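PDB 3LD1: replicase polyprotein 1a, which gives rise by proteolytic cleavage to the non-structural proteins of the coronavirus replicase, among them nsp2, represented here, whose own role is not established. Local coordinates for residues Y22-P27 / K51-C56; D29-F34 / C208-T213; V4-K9 / V71-L76. The protein carries 3 engineered substitutions. All coordinates share one frame; numbering follows the deposited sequence.

Contact 1: Y22-P27 / K51-C56; sequences YTSHNP and KFETVC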
loop_
_atom_site.group_PDB
_atom_site.type_symbol
_atom_site.label_atom_id
_atom_site.label_comp_id
_atom_site.label_asym_id
_atom_site.label_seq_id
_atom_site.Cartn_x
_atom_site.Cartn_y
_atom_site.Cartn_z
ATOM N N TYR A 22 9.947 19.878 17.246
ATOM C CA TYR A 22 9.388 20.444 18.477
ATOM C C TYR A 22 7.909 20.184 18.554
ATOM O O TYR A 22 7.308 20.460 19.588
ATOM C CB TYR A 22 9.601 21.950 18.539
ATOM C CG TYR A 22 10.946 22.332 19.052
ATOM C CD1 TYR A 22 11.082 22.924 20.344
ATOM C CD2 TYR A 22 12.111 22.150 18.250
ATOM C CE1 TYR A 22 12.402 23.294 20.854
ATOM C CE2 TYR A 22 13.397 22.525 18.743
ATOM C CZ TYR A 22 13.500 23.076 20.065
ATOM O OH TYR A 22 14.669 23.413 20.568
ATOM N N THR A 23 7.328 19.667 17.461
ATOM C CA THR A 23 5.884 19.498 17.314
ATOM C C THR A 23 5.292 18.686 18.475
ATOM O O THR A 23 5.986 17.816 19.070
ATOM C CB THR A 23 5.518 18.801 15.995
ATOM O OG1 THR A 23 4.099 18.900 15.797
ATOM C CG2 THR A 23 5.939 17.329 16.034
ATOM N N SER A 24 4.046 19.026 18.825
ATOM C CA SER A 24 3.401 18.414 19.981
ATOM C C SER A 24 2.496 17.353 19.387
ATOM O O SER A 24 1.992 16.459 20.091
ATOM C CB SER A 24 2.601 19.457 20.852
ATOM O OG SER A 24 1.825 20.385 20.085
ATOM N N HIS A 25 2.316 17.437 18.071
ATOM C CA HIS A 25 1.361 16.604 17.430
ATOM C C HIS A 25 1.634 15.168 17.762
ATOM O O HIS A 25 2.791 14.783 17.796
ATOM C CB HIS A 25 1.342 16.815 15.964
ATOM C CG HIS A 25 0.101 16.293 15.335
ATOM N ND1 HIS A 25 -0.122 14.941 15.147
ATOM C CD2 HIS A 25 -1.013 16.930 14.908
ATOM C CE1 HIS A 25 -1.305 14.774 14.591
ATOM N NE2 HIS A 25 -1.860 15.965 14.427
ATOM N N ASN A 26 0.578 14.416 18.105
ATOM C CA ASN A 26 0.666 12.961 18.365
ATOM C C ASN A 26 0.156 12.179 17.135
ATOM O O ASN A 26 -1.065 12.002 16.960
ATOM C CB ASN A 26 -0.056 12.534 19.683
ATOM C CG ASN A 26 -0.123 10.980 19.874
ATOM O OD1 ASN A 26 0.155 10.172 18.957
ATOM N ND2 ASN A 26 -0.509 10.566 21.081
ATOM N N PRO A 27 1.084 11.698 16.290
ATOM C CA PRO A 27 0.717 11.124 14.941
ATOM C C PRO A 27 0.048 9.719 15.001
ATOM O O PRO A 27 0.576 8.790 15.603
ATOM C CB PRO A 27 2.073 11.047 14.201
ATOM C CG PRO A 27 3.090 10.781 15.352
ATOM C CD PRO A 27 2.530 11.597 16.570
ATOM N N LYS A 51 0.611 29.062 12.431
ATOM C CA LYS A 51 0.819 28.621 13.778
ATOM C C LYS A 51 1.631 27.339 13.870
ATOM O O LYS A 51 1.535 26.498 13.001
ATOM C CB LYS A 51 -0.527 28.291 14.386
ATOM C CG LYS A 51 -1.371 29.522 14.800
ATOM C CD LYS A 51 -2.708 28.976 15.454
ATOM C CE LYS A 51 -3.779 30.069 15.507
ATOM N NZ LYS A 51 -4.297 29.993 16.901
ATOM N N PHE A 52 2.344 27.135 14.972
ATOM C CA PHE A 52 3.045 25.907 15.184
ATOM C C PHE A 52 2.880 25.459 16.643
ATOM O O PHE A 52 3.524 25.961 17.542
ATOM C CB PHE A 52 4.490 26.126 14.738
ATOM C CG PHE A 52 5.388 24.919 14.837
ATOM C CD1 PHE A 52 4.907 23.612 14.605
ATOM C CD2 PHE A 52 6.761 25.100 15.173
ATOM C CE1 PHE A 52 5.796 22.465 14.706
ATOM C CE2 PHE A 52 7.645 23.968 15.301
ATOM C CZ PHE A 52 7.159 22.655 15.055
ATOM N N GLU A 53 1.947 24.557 16.878
ATOM C CA GLU A 53 1.836 23.906 18.139
ATOM C C GLU A 53 3.109 23.106 18.570
ATOM O O GLU A 53 3.314 21.972 18.125
ATOM C CB GLU A 53 0.561 23.022 18.134
ATOM C CG GLU A 53 -0.527 23.620 18.960
ATOM C CD GLU A 53 -0.001 24.021 20.413
ATOM O OE1 GLU A 53 0.581 23.157 21.159
ATOM O OE2 GLU A 53 -0.136 25.223 20.801
ATOM N N THR A 54 3.939 23.650 19.462
ATOM C CA THR A 54 5.075 22.875 19.937
ATOM C C THR A 54 4.893 22.259 21.328
ATOM O O THR A 54 3.846 22.391 21.925
ATOM C CB THR A 54 6.373 23.711 19.944
ATOM O OG1 THR A 54 6.500 24.411 21.196
ATOM C CG2 THR A 54 6.390 24.732 18.812
ATOM N N VAL A 55 5.943 21.607 21.842
ATOM C CA VAL A 55 5.987 21.037 23.220
ATOM C C VAL A 55 6.515 22.092 24.223
ATOM O O VAL A 55 6.761 21.791 25.422
ATOM C CB VAL A 55 6.877 19.723 23.365
ATOM C CG1 VAL A 55 6.420 18.633 22.472
ATOM C CG2 VAL A 55 8.352 19.977 23.108
ATOM N N CYS A 56 6.752 23.295 23.682
ATOM C CA CYS A 56 7.054 24.497 24.439
ATOM C C CYS A 56 5.933 25.486 24.213
ATOM O O CYS A 56 6.177 26.676 24.270
ATOM C CB CYS A 56 8.306 25.142 23.889
ATOM S SG CYS A 56 9.719 24.140 24.191
#
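Thr-23 and Phe-52 meet with their side chains crossing at about a right angle, and their encounter illustrates how a loop can be fastened to the outermost strand of a sheet. Phe-52 has CG anti to its backbone N (chi1 -178°), and the far end of its ring reaches the loop: CE1 lies 3.9 Å from Thr-23 CB. The approach of Thr-23 N and Tyr-22 CB to this ring is oblique. One face of the ring carries CG2 of Thr-54, two residues on in the same segment, set 3.6 Å above the plane and offset toward the rim, while Phe-40 of helix 30-46 adds a second aromatic ring. Tyr-22 turns differently. Its CB lies beside Thr-54 CB, and the edge of its ring, near the ring plane, faces Cys-56 SG, which is 4.3 Å from Tyr-22 CD1; this is an edge-on sulfur-aromatic contact. The phenol oxygen is satisfied elsewhere, by the backbone of Gly-90. The CB of Ser-24 points toward the strand. With OG between the backbone N and the carbonyl carbon (chi1 43°), the hydroxyl donates to Glu-53 OE1 over 3.2 Å, meeting that oxygen on its anti side and somewhat out of the carboxylate plane. The same OG is also 2.9 Å from Glu-53 O, which accepts a hydrogen bond from Ser-24 N. A second backbone bond, Val-55 N to Tyr-22 O at 2.9 Å, completes the polar grip, and the CG1 methyl of Val-55 rests against Thr-23 O. The two backbones are bridged once, at Thr-23 and Thr-54; each threonine also closes an ST turn within its own segment through OG1. The bridge attaches the loop between helices 13-20 and 30-46 to strand 50-54, outermost in the mixed sheet and first strand of the hairpin it forms with 57-64.

Contact 2: D29-F34 / C208-T213; sequences DYADAF and CAKSIT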
loop_
_atom_site.group_PDB
_atom_site.type_symbol
_atom_site.label_atom_id
_atom_site.label_comp_id
_atom_site.label_asym_id
_atom_site.label_seq_id
_atom_site.Cartn_x
_atom_site.Cartn_y
_atom_site.Cartn_z
ATOM N N ASP A 29 -0.489 7.402 12.661
ATOM C CA ASP A 29 0.343 6.363 11.973
ATOM C C ASP A 29 1.182 7.118 10.956
ATOM O O ASP A 29 1.239 8.353 11.027
ATOM C CB ASP A 29 -0.534 5.348 11.216
ATOM C CG ASP A 29 -1.611 6.041 10.422
ATOM O OD1 ASP A 29 -1.252 7.006 9.666
ATOM O OD2 ASP A 29 -2.821 5.695 10.627
ATOM N N TYR A 30 1.756 6.405 9.981
ATOM C CA TYR A 30 2.633 7.023 8.990
ATOM C C TYR A 30 1.866 7.931 8.047
ATOM O O TYR A 30 2.369 8.978 7.607
ATOM C CB TYR A 30 3.397 5.973 8.189
ATOM C CG TYR A 30 4.487 6.587 7.355
ATOM C CD1 TYR A 30 4.242 7.024 6.062
ATOM C CD2 TYR A 30 5.756 6.820 7.889
ATOM C CE1 TYR A 30 5.251 7.640 5.281
ATOM C CE2 TYR A 30 6.772 7.460 7.119
ATOM C CZ TYR A 30 6.505 7.862 5.835
ATOM O OH TYR A 30 7.484 8.463 5.106
ATOM N N ALA A 31 0.624 7.556 7.757
ATOM C CA ALA A 31 -0.210 8.434 6.970
ATOM C C ALA A 31 -0.382 9.790 7.639
ATOM O O ALA A 31 -0.169 10.833 6.993
ATOM C CB ALA A 31 -1.517 7.791 6.609
ATOM N N ASP A 32 -0.724 9.792 8.920
ATOM C CA ASP A 32 -0.949 11.056 9.651
ATOM C C ASP A 32 0.389 11.834 9.698
ATOM O O ASP A 32 0.517 12.994 9.292
ATOM C CB ASP A 32 -1.510 10.739 11.066
ATOM C CG ASP A 32 -2.088 12.010 11.855
ATOM O OD1 ASP A 32 -2.625 13.018 11.280
ATOM O OD2 ASP A 32 -2.033 11.975 13.118
ATOM N N ALA A 33 1.434 11.140 10.102
ATOM C CA ALA A 33 2.708 11.796 10.233
ATOM C C ALA A 33 3.023 12.437 8.920
ATOM O O ALA A 33 3.409 13.632 8.878
ATOM C CB ALA A 33 3.768 10.800 10.618
ATOM N N PHE A 34 2.857 11.687 7.831
ATOM C CA PHE A 34 3.255 12.233 6.562
ATOM C C PHE A 34 2.380 13.465 6.273
ATOM O O PHE A 34 2.856 14.500 5.793
ATOM C CB PHE A 34 3.051 11.152 5.477
ATOM C CG PHE A 34 3.150 11.653 4.061
ATOM C CD1 PHE A 34 4.370 11.676 3.413
ATOM C CD2 PHE A 34 2.020 12.076 3.379
ATOM C CE1 PHE A 34 4.532 12.128 2.061
ATOM C CE2 PHE A 34 2.124 12.508 2.014
ATOM C CZ PHE A 34 3.416 12.526 1.348
ATOM N N CYS A 208 -0.124 3.167 2.212
ATOM C CA CYS A 208 -0.530 1.941 2.732
ATOM C C CYS A 208 -0.298 1.790 4.200
ATOM O O CYS A 208 -0.399 0.687 4.742
ATOM C CB CYS A 208 0.025 0.836 1.893
ATOM S SG CYS A 208 1.727 0.635 1.968
ATOM N N ALA A 209 -0.048 2.920 4.862
ATOM C CA ALA A 209 0.031 2.908 6.303
ATOM C C ALA A 209 -1.192 2.190 6.870
ATOM O O ALA A 209 -1.044 1.335 7.773
ATOM C CB ALA A 209 0.063 4.323 6.834
ATOM N N LYS A 210 -2.379 2.531 6.323
ATOM C CA LYS A 210 -3.666 2.306 7.001
ATOM C C LYS A 210 -4.137 0.840 6.888
ATOM O O LYS A 210 -4.421 0.203 7.880
ATOM C CB LYS A 210 -4.749 3.257 6.435
ATOM C CG LYS A 210 -5.541 4.056 7.487
ATOM C CD LYS A 210 -5.006 5.498 7.610
ATOM C CE LYS A 210 -5.665 6.285 8.790
ATOM N NZ LYS A 210 -4.799 7.407 9.397
ATOM N N SER A 211 -4.223 0.295 5.673
ATOM C CA SER A 211 -4.679 -1.102 5.476
ATOM C C SER A 211 -3.998 -1.604 4.245
ATOM O O SER A 211 -3.504 -0.810 3.426
ATOM C CB SER A 211 -6.161 -1.073 5.187
ATOM O OG SER A 211 -6.354 0.001 4.259
ATOM N N ILE A 212 -3.980 -2.916 4.083
ATOM C CA ILE A 212 -3.571 -3.515 2.804
ATOM C C ILE A 212 -4.751 -4.352 2.329
ATOM O O ILE A 212 -5.181 -5.244 3.068
ATOM C CB ILE A 212 -2.198 -4.303 2.950
ATOM C CG1 ILE A 212 -1.017 -3.468 2.448
ATOM C CG2 ILE A 212 -2.176 -5.665 2.241
ATOM C CD1 ILE A 212 -0.621 -2.357 3.339
ATOM N N THR A 213 -5.287 -4.027 1.139
ATOM C CA THR A 213 -6.453 -4.710 0.541
ATOM C C THR A 213 -6.039 -5.408 -0.702
ATOM O O THR A 213 -5.700 -4.738 -1.698
ATOM C CB THR A 213 -7.524 -3.714 0.021
ATOM O OG1 THR A 213 -7.533 -2.591 0.863
ATOM C CG2 THR A 213 -8.948 -4.336 0.003
#
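The side chains of Asp-29 and Lys-210 cross at about a right angle, and the flat carboxylate of Asp-29 receives Lys-210 at OD2 and Asp-32 N at OD1. OD2 uses its syn lone pair, on the side of the other oxygen, to receive NZ of Lys-210 in a 2.9 Å salt bridge. OD1 is approached nearly along its own C-O axis by Asp-32 N, also at 2.9 Å, with an N-H...O angle of 158°. Asp-29 is at the N-cap of helix 30-46, and this is its capping bond, so a single carboxylate both caps a helix and ties it to a distant part of the chain. The first torsion sets CG of Asp-29 between the backbone N and the carbonyl carbon (chi1 46°). Being gripped at both oxygens should limit the group's rotation, and the positive end of the helix, together with the ammonium group, would be expected to stabilise its negative charge. Lys-210 is exposed; its chain bends at chi2 (100°), and its CE passes 3.4 Å from Asp-29 OD2 before NZ makes the bridge. The other flat group, the phenol ring of Tyr-30, leads away from the 208-213 segment. The Tyr-30 side chain touches Lys-202 and Phe-205 of helix 194-207 and Leu-150 of helix 140-162, and its OH bonds to Gln-135 O; toward the contact it offers mainly CB. Ala-209 CB sits in the notch between that carbon and the methyl of Ala-31; Ala-209 follows Cys-208, the residue where the chain leaves helix 194-207. The contact thus joins the start of one helix to the exit from another at the protein surface. At its apolar end, Ala-209 CB touches Tyr-30 CB at 4.0 Å and Ala-31 CB at 3.8 Å, and comes within 3.4 Å of Ala-31 N.

Contact 3: V4-K9 / V71-L76; sequences VILVSK and VPAKVL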
loop_
_atom_site.group_PDB
_atom_site.type_symbol
_atom_site.label_atom_id
_atom_site.label_comp_id
_atom_site.label_asym_id
_atom_site.label_seq_id
_atom_site.Cartn_x
_atom_site.Cartn_y
_atom_site.Cartn_z
ATOM N N VAL A 4 6.601 36.641 16.019
ATOM C CA VAL A 4 6.499 35.822 14.828
ATOM C C VAL A 4 7.945 35.427 14.450
ATOM O O VAL A 4 8.755 36.293 14.124
ATOM C CB VAL A 4 5.741 36.573 13.696
ATOM C CG1 VAL A 4 5.348 35.612 12.599
ATOM C CG2 VAL A 4 4.488 37.267 14.266
ATOM N N ILE A 5 8.278 34.133 14.562
ATOM C CA ILE A 5 9.626 33.671 14.232
ATOM C C ILE A 5 9.796 33.611 12.699
ATOM O O ILE A 5 9.103 32.872 12.015
ATOM C CB ILE A 5 9.996 32.336 14.976
ATOM C CG1 ILE A 5 9.996 32.581 16.499
ATOM C CG2 ILE A 5 11.369 31.761 14.492
ATOM C CD1 ILE A 5 8.659 32.339 17.124
ATOM N N LEU A 6 10.719 34.410 12.180
ATOM C CA LEU A 6 10.977 34.385 10.757
ATOM C C LEU A 6 11.951 33.255 10.327
ATOM O O LEU A 6 13.126 33.295 10.671
ATOM C CB LEU A 6 11.464 35.754 10.254
ATOM C CG LEU A 6 10.608 36.982 10.691
ATOM C CD1 LEU A 6 11.408 38.231 10.243
ATOM C CD2 LEU A 6 9.095 36.966 10.171
ATOM N N VAL A 7 11.477 32.247 9.586
ATOM C CA VAL A 7 12.380 31.176 9.276
ATOM C C VAL A 7 12.639 31.058 7.808
ATOM O O VAL A 7 11.729 30.845 6.998
ATOM C CB VAL A 7 12.126 29.823 10.029
ATOM C CG1 VAL A 7 10.840 29.822 10.838
ATOM C CG2 VAL A 7 12.239 28.705 9.125
ATOM N N SER A 8 13.914 31.281 7.507
ATOM C CA SER A 8 14.452 31.197 6.205
ATOM C C SER A 8 13.988 29.955 5.426
ATOM O O SER A 8 14.214 28.811 5.823
ATOM C CB SER A 8 15.931 31.195 6.352
ATOM O OG SER A 8 16.428 31.769 5.216
ATOM N N LYS A 9 13.305 30.221 4.328
ATOM C CA LYS A 9 12.737 29.209 3.452
ATOM C C LYS A 9 13.762 28.177 2.994
ATOM O O LYS A 9 13.388 27.004 2.785
ATOM C CB LYS A 9 12.046 29.864 2.221
ATOM C CG LYS A 9 10.665 30.478 2.507
ATOM C CD LYS A 9 10.222 31.546 1.485
ATOM C CE LYS A 9 8.786 31.305 1.052
ATOM N NZ LYS A 9 8.304 32.599 0.770
ATOM N N VAL A 71 12.844 46.169 11.602
ATOM C CA VAL A 71 11.928 45.672 12.737
ATOM C C VAL A 71 12.387 44.396 13.538
ATOM O O VAL A 71 11.749 43.336 13.412
ATOM C CB VAL A 71 10.346 45.526 12.298
ATOM C CG1 VAL A 71 9.424 44.905 13.427
ATOM C CG2 VAL A 71 9.740 46.853 11.774
ATOM N N PRO A 72 13.434 44.531 14.424
ATOM C CA PRO A 72 14.246 43.359 14.817
ATOM C C PRO A 72 13.375 42.157 15.121
ATOM O O PRO A 72 12.485 42.196 15.988
ATOM C CB PRO A 72 15.028 43.851 16.056
ATOM C CG PRO A 72 15.242 45.319 15.776
ATOM C CD PRO A 72 13.891 45.751 15.149
ATOM N N ALA A 73 13.580 41.101 14.357
ATOM C CA ALA A 73 12.732 39.953 14.522
ATOM C C ALA A 73 13.624 38.887 15.136
ATOM O O ALA A 73 14.828 39.097 15.272
ATOM C CB ALA A 73 12.173 39.549 13.183
ATOM N N LYS A 74 13.040 37.776 15.555
ATOM C CA LYS A 74 13.845 36.580 15.756
ATOM C C LYS A 74 13.851 35.757 14.467
ATOM O O LYS A 74 12.798 35.413 13.934
ATOM C CB LYS A 74 13.325 35.782 16.930
ATOM C CG LYS A 74 13.191 36.612 18.198
ATOM C CD LYS A 74 12.858 35.739 19.379
ATOM C CE LYS A 74 13.112 36.444 20.689
ATOM N NZ LYS A 74 11.793 36.936 21.118
ATOM N N VAL A 75 15.051 35.473 13.974
ATOM C CA VAL A 75 15.281 34.793 12.689
ATOM C C VAL A 75 16.079 33.436 12.773
ATOM O O VAL A 75 17.196 33.407 13.285
ATOM C CB VAL A 75 16.059 35.720 11.673
ATOM C CG1 VAL A 75 16.294 34.995 10.345
ATOM C CG2 VAL A 75 15.354 37.032 11.451
ATOM N N LEU A 76 15.516 32.359 12.212
ATOM C CA LEU A 76 16.215 31.102 11.948
ATOM C C LEU A 76 16.763 31.105 10.507
ATOM O O LEU A 76 16.005 31.033 9.527
ATOM C CB LEU A 76 15.259 29.945 12.217
ATOM C CG LEU A 76 15.949 28.624 12.460
ATOM C CD1 LEU A 76 16.755 28.644 13.778
ATOM C CD2 LEU A 76 14.932 27.479 12.461
#
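Leu-6 and Ala-73 meet methyl to methyl: CD1 of Leu-6 is modelled 3.3 Å from Ala-73 CB, a closeness that is doubtful at this resolution, and CG follows at 3.9 Å. Leu-6 CG stands anti to the carbonyl carbon, beside the backbone N (chi1 -50°), and the branch it carries fills the hollow beside Ala-73, just before Lys-74, where the side chain stops at CB. On the same face of the sheet, Val-75 sits alongside Leu-6, its CG2 looking at Leu-6 CB from 4.3 Å while CG1 lies against Leu-6 O. The other face has a different relief. Here the CB atoms of Val-7 and Leu-76 abut at 3.8 Å; Leu-76 is the bump received by Leu-15 and Leu-19 of helix 13-20 and Leu-85 of helix 82-89, with Val-7 also touching Leu-19. Ser-8 CB lies 3.2 Å from Leu-76 O, while its hydroxyl bonds to Asp-10. Backbone pairing runs beneath: Leu-6 N to Lys-74 O, Leu-76 N to Leu-6 O and Ser-8 N to Leu-76 O, with Val-75 CA adding a CA-H...O contact to Leu-6 O. This is parallel beta pairing, in a mixed four-stranded sheet where strand 4-8 runs parallel to both neighbours, 57-64 and the outermost strand 74-76, and the Val-7 and Leu-76 face is covered by helices.

Followed from the N terminus, the chain opens contact 3 with residues 4-9, passes through helix 13-20, and then begins contact 1 at 22-27 and contact 2 at 29-34 in quick succession. Contact 1 closes first, at 51-56, and contact 3 at 71-76, so the smaller loop lies wholly within the larger; both reach the same mixed sheet. Contact 2 waits until 208-213, crossing both of the others and carrying the connection from this N-terminal sheet region to the loop after helix 194-207. Contacts 1 and 2 touch directly, His-25 CE1 packing 3.2 Å from Asp-32 OD2, whereas contacts 2 and 3 stay about 17 Å apart at their nearest atoms.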